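Local atomic coordinates of RNA polymerase II subunit B1 CTD phosphatase RTR1 (Saccharomyces cerevisiae, PDB entry 5C2Y), a protein that removes phosphate from serine in the C-terminal repeats of the largest RNA polymerase II subunit, regulating the polymerase as its phosphorylation pattern changes during transcription. Residues R24-H29 with G142-E147; K51-L56 with V160-E165. All coordinates share one frame; numbering follows the deposited sequence.

Contact 1 of 2, residues R24-H29 with G142-E147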
# COMPACT_ATOMS: atom_id res chain seq x y z
N ARG A 24 -13.89 -0.43 -20.66
CA ARG A 24 -12.56 0.10 -20.43
C ARG A 24 -12.65 1.29 -19.47
O ARG A 24 -11.80 1.45 -18.59
CB ARG A 24 -11.90 0.52 -21.74
CG ARG A 24 -11.06 -0.57 -22.39
CD ARG A 24 -10.28 -0.08 -23.62
NE ARG A 24 -9.19 0.82 -23.28
CZ ARG A 24 -9.23 2.14 -23.47
NH1 ARG A 24 -10.31 2.71 -24.00
NH2 ARG A 24 -8.18 2.89 -23.13
N GLN A 25 -13.68 2.11 -19.65
CA GLN A 25 -13.78 3.38 -18.95
C GLN A 25 -14.78 3.40 -17.79
O GLN A 25 -16.00 3.35 -18.00
CB GLN A 25 -14.16 4.48 -19.93
CG GLN A 25 -14.25 5.83 -19.31
CD GLN A 25 -12.94 6.29 -18.79
OE1 GLN A 25 -11.94 6.26 -19.51
NE2 GLN A 25 -12.91 6.71 -17.52
N LEU A 26 -14.24 3.51 -16.58
CA LEU A 26 -15.02 3.55 -15.34
C LEU A 26 -15.66 4.91 -15.07
O LEU A 26 -15.09 5.95 -15.36
CB LEU A 26 -14.14 3.19 -14.15
CG LEU A 26 -13.59 1.78 -13.98
CD1 LEU A 26 -12.57 1.81 -12.87
CD2 LEU A 26 -14.69 0.78 -13.67
N SER A 27 -16.85 4.89 -14.46
CA SER A 27 -17.44 6.08 -13.86
C SER A 27 -16.71 6.47 -12.57
O SER A 27 -16.06 5.64 -11.93
CB SER A 27 -18.89 5.83 -13.55
OG SER A 27 -18.96 4.92 -12.46
N MET A 28 -16.86 7.73 -12.16
CA MET A 28 -16.27 8.18 -10.90
C MET A 28 -16.74 7.37 -9.72
O MET A 28 -15.95 7.04 -8.82
CB MET A 28 -16.60 9.64 -10.64
CG MET A 28 -16.07 10.55 -11.68
SD MET A 28 -16.16 12.19 -10.98
CE MET A 28 -15.16 13.11 -12.17
N HIS A 29 -18.03 7.05 -9.72
CA HIS A 29 -18.62 6.17 -8.72
C HIS A 29 -18.07 4.76 -8.72
O HIS A 29 -17.87 4.17 -7.66
CB HIS A 29 -20.12 6.09 -8.93
CG HIS A 29 -20.78 5.03 -8.10
ND1 HIS A 29 -21.27 5.27 -6.83
CD2 HIS A 29 -21.02 3.72 -8.35
CE1 HIS A 29 -21.79 4.15 -6.35
NE2 HIS A 29 -21.64 3.20 -7.24
N GLY A 142 -8.93 1.24 -18.22
CA GLY A 142 -8.47 -0.10 -18.48
C GLY A 142 -7.64 -0.80 -17.42
O GLY A 142 -7.54 -2.02 -17.48
N VAL A 143 -7.08 -0.07 -16.45
CA VAL A 143 -6.18 -0.70 -15.46
C VAL A 143 -6.86 -1.74 -14.58
O VAL A 143 -6.20 -2.36 -13.76
CB VAL A 143 -5.51 0.30 -14.49
CG1 VAL A 143 -4.75 1.38 -15.24
CG2 VAL A 143 -6.52 0.88 -13.51
N HIS A 144 -8.17 -1.91 -14.74
CA HIS A 144 -8.92 -2.84 -13.91
C HIS A 144 -9.31 -4.10 -14.68
O HIS A 144 -9.87 -5.04 -14.11
CB HIS A 144 -10.18 -2.16 -13.39
CG HIS A 144 -11.13 -1.77 -14.47
ND1 HIS A 144 -11.04 -0.57 -15.14
CD2 HIS A 144 -12.17 -2.43 -15.03
CE1 HIS A 144 -11.99 -0.50 -16.05
NE2 HIS A 144 -12.69 -1.62 -16.00
N LEU A 145 -9.00 -4.10 -15.97
CA LEU A 145 -9.38 -5.20 -16.86
C LEU A 145 -8.44 -6.39 -16.76
O LEU A 145 -7.21 -6.25 -16.89
CB LEU A 145 -9.45 -4.69 -18.30
CG LEU A 145 -10.54 -3.65 -18.56
CD1 LEU A 145 -10.36 -2.98 -19.91
CD2 LEU A 145 -11.93 -4.27 -18.42
N PHE A 146 -9.04 -7.56 -16.54
CA PHE A 146 -8.32 -8.83 -16.41
C PHE A 146 -7.48 -9.13 -17.63
O PHE A 146 -6.27 -9.29 -17.53
CB PHE A 146 -9.29 -9.98 -16.17
CG PHE A 146 -9.97 -9.92 -14.84
CD1 PHE A 146 -9.56 -9.00 -13.89
CD2 PHE A 146 -11.01 -10.78 -14.54
CE1 PHE A 146 -10.18 -8.94 -12.67
CE2 PHE A 146 -11.64 -10.73 -13.31
CZ PHE A 146 -11.22 -9.81 -12.37
N GLU A 147 -8.12 -9.22 -18.79
CA GLU A 147 -7.42 -9.39 -20.04
C GLU A 147 -7.26 -8.00 -20.64
O GLU A 147 -8.01 -7.59 -21.52
CB GLU A 147 -8.18 -10.37 -20.95
CG GLU A 147 -8.14 -11.78 -20.40
CD GLU A 147 -8.95 -11.95 -19.12
OE1 GLU A 147 -10.03 -11.32 -18.99
OE2 GLU A 147 -8.50 -12.72 -18.26

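Contact 2 of 2, residues K51-L56 with V160-E165. With SO4 (sulfate ion), chain D.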
# COMPACT_ATOMS: atom_id res chain seq x y z
N LYS A 51 4.46 -8.71 -4.81
CA LYS A 51 3.83 -8.70 -6.12
C LYS A 51 2.42 -8.11 -6.03
O LYS A 51 1.95 -7.40 -6.92
CB LYS A 51 3.80 -10.13 -6.67
CG LYS A 51 3.35 -10.31 -8.10
CD LYS A 51 3.65 -11.74 -8.58
CE LYS A 51 3.17 -12.81 -7.58
NZ LYS A 51 4.25 -13.29 -6.64
N THR A 52 1.75 -8.41 -4.93
CA THR A 52 0.40 -7.91 -4.72
C THR A 52 0.46 -6.43 -4.36
O THR A 52 -0.24 -5.61 -4.98
CB THR A 52 -0.31 -8.72 -3.62
OG1 THR A 52 -0.40 -10.08 -4.05
CG2 THR A 52 -1.70 -8.20 -3.38
N LEU A 53 1.32 -6.07 -3.40
CA LEU A 53 1.50 -4.66 -3.04
C LEU A 53 1.87 -3.83 -4.27
O LEU A 53 1.36 -2.72 -4.45
CB LEU A 53 2.56 -4.50 -1.95
CG LEU A 53 2.80 -3.09 -1.41
CD1 LEU A 53 1.55 -2.48 -0.84
CD2 LEU A 53 3.85 -3.10 -0.34
N LYS A 54 2.74 -4.37 -5.13
CA LYS A 54 3.17 -3.71 -6.35
C LYS A 54 2.04 -3.62 -7.35
O LYS A 54 1.82 -2.59 -7.99
CB LYS A 54 4.35 -4.44 -6.97
CG LYS A 54 5.72 -4.04 -6.43
CD LYS A 54 6.70 -5.20 -6.45
CE LYS A 54 7.08 -5.64 -7.85
NZ LYS A 54 7.97 -4.67 -8.54
N TYR A 55 1.32 -4.73 -7.51
CA TYR A 55 0.20 -4.77 -8.44
C TYR A 55 -0.82 -3.71 -8.06
O TYR A 55 -1.39 -3.03 -8.91
CB TYR A 55 -0.45 -6.16 -8.44
CG TYR A 55 -1.81 -6.22 -9.08
CD1 TYR A 55 -1.95 -6.12 -10.46
CD2 TYR A 55 -2.96 -6.39 -8.32
CE1 TYR A 55 -3.19 -6.16 -11.06
CE2 TYR A 55 -4.21 -6.45 -8.92
CZ TYR A 55 -4.31 -6.34 -10.29
OH TYR A 55 -5.54 -6.40 -10.90
N LEU A 56 -1.01 -3.59 -6.76
CA LEU A 56 -1.99 -2.72 -6.13
C LEU A 56 -1.84 -1.25 -6.51
O LEU A 56 -2.83 -0.52 -6.60
CB LEU A 56 -1.84 -2.89 -4.64
CG LEU A 56 -2.92 -2.58 -3.64
CD1 LEU A 56 -3.87 -3.74 -3.59
CD2 LEU A 56 -2.20 -2.41 -2.32
N VAL A 160 5.79 0.20 -9.57
CA VAL A 160 6.20 0.65 -8.25
C VAL A 160 7.38 -0.20 -7.86
O VAL A 160 7.35 -1.41 -8.03
CB VAL A 160 5.06 0.51 -7.21
CG1 VAL A 160 5.51 0.99 -5.87
CG2 VAL A 160 3.85 1.32 -7.63
N THR A 161 8.45 0.43 -7.37
CA THR A 161 9.61 -0.28 -6.86
C THR A 161 9.56 -0.26 -5.33
O THR A 161 9.44 0.81 -4.73
CB THR A 161 10.94 0.36 -7.32
OG1 THR A 161 11.10 0.21 -8.74
CG2 THR A 161 12.10 -0.28 -6.62
N LEU A 162 9.66 -1.41 -4.69
CA LEU A 162 9.61 -1.43 -3.24
C LEU A 162 10.96 -1.08 -2.66
O LEU A 162 11.99 -1.35 -3.28
CB LEU A 162 9.15 -2.80 -2.72
CG LEU A 162 7.80 -3.30 -3.22
CD1 LEU A 162 7.29 -4.37 -2.29
CD2 LEU A 162 6.82 -2.16 -3.33
N PHE A 163 10.97 -0.49 -1.48
CA PHE A 163 12.21 -0.06 -0.86
C PHE A 163 13.08 -1.28 -0.68
O PHE A 163 14.28 -1.26 -0.99
CB PHE A 163 11.96 0.64 0.47
CG PHE A 163 13.20 1.13 1.15
CD1 PHE A 163 14.25 1.65 0.42
CD2 PHE A 163 13.30 1.11 2.53
CE1 PHE A 163 15.39 2.11 1.07
CE2 PHE A 163 14.43 1.57 3.17
CZ PHE A 163 15.47 2.07 2.44
N GLU A 164 12.47 -2.37 -0.24
CA GLU A 164 13.24 -3.56 0.07
C GLU A 164 13.74 -4.25 -1.20
O GLU A 164 14.59 -5.12 -1.12
CB GLU A 164 12.43 -4.51 0.96
CG GLU A 164 11.05 -4.88 0.45
CD GLU A 164 9.97 -3.86 0.79
OE1 GLU A 164 9.00 -4.23 1.50
OE2 GLU A 164 10.06 -2.71 0.31
N GLU A 165 13.25 -3.84 -2.37
CA GLU A 165 13.84 -4.30 -3.63
C GLU A 165 15.17 -3.61 -3.87
O GLU A 165 16.08 -4.20 -4.42
CB GLU A 165 12.91 -4.04 -4.81
CG GLU A 165 11.61 -4.81 -4.78
CD GLU A 165 10.74 -4.57 -6.02
OE1 GLU A 165 10.94 -3.57 -6.73
OE2 GLU A 165 9.82 -5.39 -6.27
S SO4 D . 7.99 -5.70 -11.59
O1 SO4 D . 9.01 -6.47 -10.88
O2 SO4 D . 8.13 -4.28 -11.27
O3 SO4 D . 6.67 -6.19 -11.19
O4 SO4 D . 8.13 -5.88 -13.03

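Contact 1 of 2, residues R24-H29 with G142-E147
His144 NE2 is gripped twice, by a hydrogen bond to the carbonyl of His23 and a weak one to that of Phe20, an arrangement consistent with a proton on this nitrogen. The two bonds would fix the rotation of the ring, whose CG sits in the crowded position between backbone N and carbonyl carbon (chi1 63°). Leu26 meets one face tip to tip: its CD2 makes a CH-pi contact, 4.0 Å from the centroid of the His144 ring and 18° off the normal. On the opposite face Leu145 CG stands 3.9 Å above the plane of the His144 ring, toward the rim, so the imidazole lies between two leucines. At the ring edge, His144 CE1 is 3.2 Å from Arg24 O. The same Arg24 O accepts a bond of 2.9 Å from Gly142 N, bent to 136° at the hydrogen, with the donor above the carbonyl plane. Gly142 opens a type I beta turn closed by Leu145 N on Gly142 O; its positive phi would press a CB against the preceding carbonyl. In this all-helical fold the turn lies in the loop between helices 119-129 and 151-157, and it packs on the lead-in to helix 28-42, for which Ser27 is the N-cap. The aliphatic part of Arg24 crosses Leu145 at about a right angle, with Arg24 CG 3.5 Å from Leu145 CD1.

Contact 2 of 2, residues K51-L56 with V160-E165
The side chain of Lys54 leaves helix 50-56 with CG anti to the carbonyl carbon (chi1 -86°), and bends at each of its next three torsions, which turn its tip toward residues 160-165; its CG and CD cross Leu162 obliquely. From CB the chain reaches CG, which lies beside Val160 O and 3.8 Å from Leu162 CD2. The next two carbons, Lys54 CD and CE, both run past Glu165 OE2, CD also lying 3.9 Å from Leu162 CG. Lys54 CE is 3.4 Å from O3 of a sulfate ion, probably from the crystallisation liquor. At the tip, Lys54 NZ forms a salt bridge of 3.0 Å with the syn lone pair of Glu165 OE2. It also donates to sulfate O2, with NZ of Lys54 at 2.8 Å, and weakly to the carbonyl of Val160. The other carboxylate oxygen, Glu165 OE1, takes a weak bond of 3.2 Å from Leu162 N, so the glutamate links the lysine to the N-cap of helix 163-170. An alanine at Lys54 would remove the ammonium and the aliphatic arm, and would probably leave Glu165 without this counter-charge and Leu162 less covered. Alongside, Leu53 CD2 meets Leu162 CD1 at 4.2 Å, the two side chains crossing obliquely. Tyr128 of helix 119-129 packs on Val160, Leu162 and Leu56, while helix 9-17 lies against Thr52, Tyr55 and Leu56.

In sequence the first segment of contact 2 falls between the two of contact 1, and its second follows both; each contact joins the N-terminal part of the protein to the region after helix 119-129. Their centres are 21 Å apart, and the closest approach of any two of their atoms is about 5 Å. Helix 9-17 reaches both, since Leu17 meets His144 of contact 1 and Tyr55 of contact 2. Contact 1 is peripheral, its centre about 20 Å from that of the chain, and away from the metal. Contact 2 is more central, with the side chain of Leu53 about 11 Å from the zinc ion held by Cys78, Cys83, Cys117 and His121; its sulfate binds at Lys54.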